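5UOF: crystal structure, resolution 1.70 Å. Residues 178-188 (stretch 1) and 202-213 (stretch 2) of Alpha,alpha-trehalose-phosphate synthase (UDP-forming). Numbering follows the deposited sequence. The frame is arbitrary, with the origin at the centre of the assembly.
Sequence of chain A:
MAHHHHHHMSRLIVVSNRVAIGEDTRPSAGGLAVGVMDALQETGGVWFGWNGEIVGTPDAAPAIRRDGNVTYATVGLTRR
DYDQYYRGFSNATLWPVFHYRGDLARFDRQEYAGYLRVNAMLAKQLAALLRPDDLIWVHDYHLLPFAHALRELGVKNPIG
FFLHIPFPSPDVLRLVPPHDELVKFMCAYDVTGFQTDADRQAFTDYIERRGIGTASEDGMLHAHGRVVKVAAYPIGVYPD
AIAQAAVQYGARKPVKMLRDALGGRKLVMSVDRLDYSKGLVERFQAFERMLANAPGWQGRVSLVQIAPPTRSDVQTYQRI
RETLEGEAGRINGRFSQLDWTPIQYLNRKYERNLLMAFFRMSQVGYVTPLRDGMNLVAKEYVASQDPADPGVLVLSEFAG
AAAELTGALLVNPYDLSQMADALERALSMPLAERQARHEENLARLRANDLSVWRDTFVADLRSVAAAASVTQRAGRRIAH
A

Stretch 1 178-188: PHDELVKFMCA
Stretch 2, residues 202-213: AFTDYIERRGIG

Two helices of one chain, 179-186 and 202-209, pack at a steep angle. Their axes approach to 11.5 Å, and their N-to-C directions differ by 109° (signed crossing angle -109°). Helical phi runs from about -57 to -75 and psi mostly from -36 to -51, less negative at Met186 (-29) and Arg209 (-21). Pro178 is the N-cap of the first helix. The closest backbone register pairs Val183 CA with Ile207 CA at 8.1 Å. The contact buries 430 Å² in total.

Stretch 2 enters as helix, with Ala202 O accepting from Tyr206 N at 3.1 Å. Phe203 is the first residue to touch stretch 1. Its chi1 is t and chi2 is 75°; CA-to-CB points sideways, but the ring end comes nearer. The ring meets apolar and sulfur-bearing side chains at van der Waals range. Met186 (m, t, p) sets CE 3.7 Å from Phe203 CE1, and its SD lies oblique to the ring. Cys187 SG, on an m rotamer, lies 4.1 Å from Phe203 CZ.

The CA-to-CB bond of Tyr206 (t, chi2 -82°) points toward stretch 1. Val183, chi1 t, places CG2 over one ring face, 3.8 Å from the centroid, in a CH-pi contact. At the ring's edge, Tyr206 OH hydrogen-bonds His179 ND1 at 2.6 Å; either could be the donor. His179 has chi1 p and chi2 89°. The two rings meet rim to rim, planes at 74°.

Ile207 (m, m) brings CD1 to 3.5 Å from Val183 CG1 and 3.9 Å from Cys187 SG, extending the apolar patch.

Arg210 leaves helical phi/psi at -95/9. Its side chain is m, t, p, chi4 84°. His179 CE1 lies over one guanidinium face, 3.7 Å from Arg210 NH2. Asp180 has chi1 t, chi2 77°, CA-to-CB sideways. Water 1 accepts from Arg210 NH2 (2.9 Å), donates to Asp180 OD1 (2.8 Å), and bonds Tyr206 OH (3.1 Å), bridging the stretches.

Gly211 has positive phi (72/22). Ile212 (-82/-35; m, t) places CD1 4.1 Å from Asp180 OD1, a contact without a hydrogen bond, since a methyl carbon offers none.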

# COMPACT_ATOMS: atom_id res chain seq x y z
N PRO A 178 8.10 1.73 -13.44
CA PRO A 178 8.88 2.93 -13.83
C PRO A 178 8.77 4.12 -12.88
O PRO A 178 8.84 5.28 -13.30
CB PRO A 178 8.30 3.27 -15.21
CG PRO A 178 6.86 2.86 -15.11
CD PRO A 178 6.90 1.58 -14.28
N HIS A 179 8.68 3.85 -11.57
CA HIS A 179 8.47 4.92 -10.59
C HIS A 179 9.57 5.97 -10.65
O HIS A 179 9.29 7.17 -10.54
CB HIS A 179 8.39 4.32 -9.18
CG HIS A 179 9.56 3.46 -8.81
ND1 HIS A 179 10.70 3.95 -8.22
CD2 HIS A 179 9.74 2.12 -8.93
CE1 HIS A 179 11.54 2.96 -8.00
NE2 HIS A 179 10.98 1.84 -8.42
N ASP A 180 10.83 5.56 -10.82
CA ASP A 180 11.92 6.54 -10.88
C ASP A 180 11.74 7.49 -12.05
O ASP A 180 11.94 8.70 -11.92
CB ASP A 180 13.28 5.84 -10.97
CG ASP A 180 14.43 6.84 -11.11
OD1 ASP A 180 14.80 7.47 -10.10
OD2 ASP A 180 14.95 7.01 -12.24
N GLU A 181 11.35 6.96 -13.22
CA GLU A 181 11.16 7.82 -14.38
C GLU A 181 9.95 8.73 -14.20
O GLU A 181 9.97 9.89 -14.65
CB GLU A 181 11.02 6.96 -15.63
CG GLU A 181 11.00 7.77 -16.93
CD GLU A 181 11.15 6.89 -18.16
OE1 GLU A 181 11.95 7.24 -19.05
OE2 GLU A 181 10.46 5.86 -18.23
N LEU A 182 8.88 8.23 -13.57
CA LEU A 182 7.72 9.08 -13.32
C LEU A 182 8.09 10.26 -12.43
O LEU A 182 7.65 11.39 -12.66
CB LEU A 182 6.60 8.28 -12.67
CG LEU A 182 5.98 7.20 -13.56
CD1 LEU A 182 4.94 6.45 -12.80
CD2 LEU A 182 5.38 7.80 -14.82
N VAL A 183 8.90 10.01 -11.40
CA VAL A 183 9.29 11.10 -10.51
C VAL A 183 10.20 12.09 -11.25
O VAL A 183 10.08 13.30 -11.06
CB VAL A 183 9.93 10.54 -9.23
CG1 VAL A 183 10.63 11.63 -8.46
CG2 VAL A 183 8.86 9.86 -8.35
N LYS A 184 11.08 11.59 -12.13
CA LYS A 184 11.83 12.50 -13.00
C LYS A 184 10.89 13.38 -13.82
O LYS A 184 11.11 14.59 -13.95
CB LYS A 184 12.76 11.71 -13.91
CG LYS A 184 13.59 12.61 -14.85
CD LYS A 184 14.49 11.80 -15.78
CE LYS A 184 13.67 10.96 -16.74
NZ LYS A 184 14.52 10.24 -17.74
N PHE A 185 9.84 12.79 -14.40
CA PHE A 185 8.86 13.57 -15.15
C PHE A 185 8.24 14.66 -14.27
O PHE A 185 8.06 15.80 -14.71
CB PHE A 185 7.75 12.67 -15.68
CG PHE A 185 8.20 11.68 -16.71
CD1 PHE A 185 9.36 11.90 -17.45
CD2 PHE A 185 7.44 10.55 -16.97
CE1 PHE A 185 9.76 10.98 -18.41
CE2 PHE A 185 7.84 9.63 -17.92
CZ PHE A 185 9.00 9.85 -18.65
N MET A 186 7.92 14.31 -13.03
CA MET A 186 7.30 15.27 -12.13
C MET A 186 8.24 16.41 -11.80
O MET A 186 7.78 17.53 -11.55
CB MET A 186 6.84 14.55 -10.86
CG MET A 186 5.73 13.57 -11.19
SD MET A 186 5.14 12.60 -9.81
CE MET A 186 4.34 13.87 -8.81
N CYS A 187 9.54 16.16 -11.81
CA CYS A 187 10.50 17.24 -11.59
C CYS A 187 10.72 18.11 -12.82
O CYS A 187 11.47 19.08 -12.73
CB CYS A 187 11.83 16.68 -11.11
SG CYS A 187 11.68 15.90 -9.49
N ALA A 188 10.09 17.80 -13.96
CA ALA A 188 10.15 18.71 -15.10
C ALA A 188 9.26 19.93 -14.92
O ALA A 188 9.46 20.94 -15.62
CB ALA A 188 9.77 17.97 -16.38
N ALA A 202 4.67 12.59 0.72
CA ALA A 202 5.03 11.33 0.07
C ALA A 202 5.99 11.57 -1.09
O ALA A 202 6.98 10.83 -1.25
CB ALA A 202 3.77 10.62 -0.44
N PHE A 203 5.72 12.59 -1.90
CA PHE A 203 6.62 12.93 -3.00
C PHE A 203 7.97 13.39 -2.48
O PHE A 203 9.02 12.94 -2.95
CB PHE A 203 5.96 14.00 -3.87
CG PHE A 203 6.78 14.44 -5.04
CD1 PHE A 203 6.90 13.63 -6.16
CD2 PHE A 203 7.40 15.68 -5.05
CE1 PHE A 203 7.66 14.03 -7.26
CE2 PHE A 203 8.16 16.09 -6.15
CZ PHE A 203 8.29 15.27 -7.25
N THR A 204 7.96 14.27 -1.48
CA THR A 204 9.20 14.75 -0.87
C THR A 204 10.00 13.61 -0.28
O THR A 204 11.23 13.55 -0.43
CB THR A 204 8.87 15.81 0.19
OG1 THR A 204 8.18 16.90 -0.43
CG2 THR A 204 10.14 16.34 0.82
N ASP A 205 9.32 12.68 0.40
CA ASP A 205 9.99 11.50 0.95
C ASP A 205 10.72 10.72 -0.13
O ASP A 205 11.85 10.27 0.08
CB ASP A 205 8.99 10.59 1.66
CG ASP A 205 8.60 11.09 3.04
OD1 ASP A 205 9.23 12.04 3.55
OD2 ASP A 205 7.65 10.51 3.62
N TYR A 206 10.07 10.51 -1.27
CA TYR A 206 10.72 9.79 -2.36
C TYR A 206 12.01 10.49 -2.77
O TYR A 206 13.07 9.85 -2.88
CB TYR A 206 9.77 9.65 -3.56
CG TYR A 206 10.31 8.75 -4.67
CD1 TYR A 206 11.22 9.23 -5.61
CD2 TYR A 206 9.88 7.43 -4.78
CE1 TYR A 206 11.70 8.40 -6.61
CE2 TYR A 206 10.37 6.60 -5.78
CZ TYR A 206 11.27 7.10 -6.70
OH TYR A 206 11.76 6.29 -7.69
N ILE A 207 11.93 11.80 -2.99
CA ILE A 207 13.08 12.56 -3.47
C ILE A 207 14.22 12.52 -2.45
O ILE A 207 15.37 12.25 -2.78
CB ILE A 207 12.67 14.02 -3.77
CG1 ILE A 207 11.63 14.07 -4.90
CG2 ILE A 207 13.89 14.88 -4.07
CD1 ILE A 207 12.20 13.79 -6.24
N GLU A 208 13.89 12.81 -1.18
CA GLU A 208 14.93 12.95 -0.16
C GLU A 208 15.52 11.61 0.24
O GLU A 208 16.75 11.43 0.24
CB GLU A 208 14.36 13.67 1.07
CG GLU A 208 14.08 15.13 0.82
CD GLU A 208 13.48 15.83 2.02
OE1 GLU A 208 12.68 15.19 2.75
OE2 GLU A 208 13.82 17.00 2.25
N ARG A 209 14.67 10.64 0.58
CA ARG A 209 15.16 9.40 1.15
C ARG A 209 15.82 8.50 0.12
O ARG A 209 16.62 7.64 0.48
CB ARG A 209 14.02 8.67 1.86
CG ARG A 209 13.52 9.49 3.03
CD ARG A 209 12.34 8.86 3.70
NE ARG A 209 12.11 9.50 4.99
CZ ARG A 209 11.18 9.11 5.85
NH1 ARG A 209 10.41 8.08 5.53
NH2 ARG A 209 11.03 9.73 7.02
N ARG A 210 15.51 8.68 -1.16
CA ARG A 210 16.18 7.90 -2.20
C ARG A 210 17.37 8.63 -2.80
O ARG A 210 17.94 8.16 -3.79
CB ARG A 210 15.17 7.51 -3.28
CG ARG A 210 14.09 6.63 -2.74
CD ARG A 210 13.10 6.29 -3.80
NE ARG A 210 13.73 5.60 -4.92
CZ ARG A 210 13.95 4.29 -4.95
NH1 ARG A 210 13.61 3.53 -3.92
NH2 ARG A 210 14.53 3.75 -6.02
N GLY A 211 17.77 9.76 -2.22
CA GLY A 211 18.97 10.45 -2.68
C GLY A 211 18.83 11.13 -4.01
O GLY A 211 19.83 11.39 -4.68
N ILE A 212 17.60 11.44 -4.43
CA ILE A 212 17.39 12.10 -5.72
C ILE A 212 17.61 13.60 -5.61
O ILE A 212 18.12 14.23 -6.55
CB ILE A 212 15.99 11.75 -6.23
CG1 ILE A 212 15.94 10.26 -6.52
CG2 ILE A 212 15.61 12.57 -7.46
CD1 ILE A 212 14.60 9.76 -6.69
N GLY A 213 17.25 14.19 -4.49
CA GLY A 213 17.37 15.62 -4.36
C GLY A 213 17.22 16.05 -2.92
O GLY A 213 17.08 15.23 -2.01
O HOH W 1 14.87 6.11 -7.66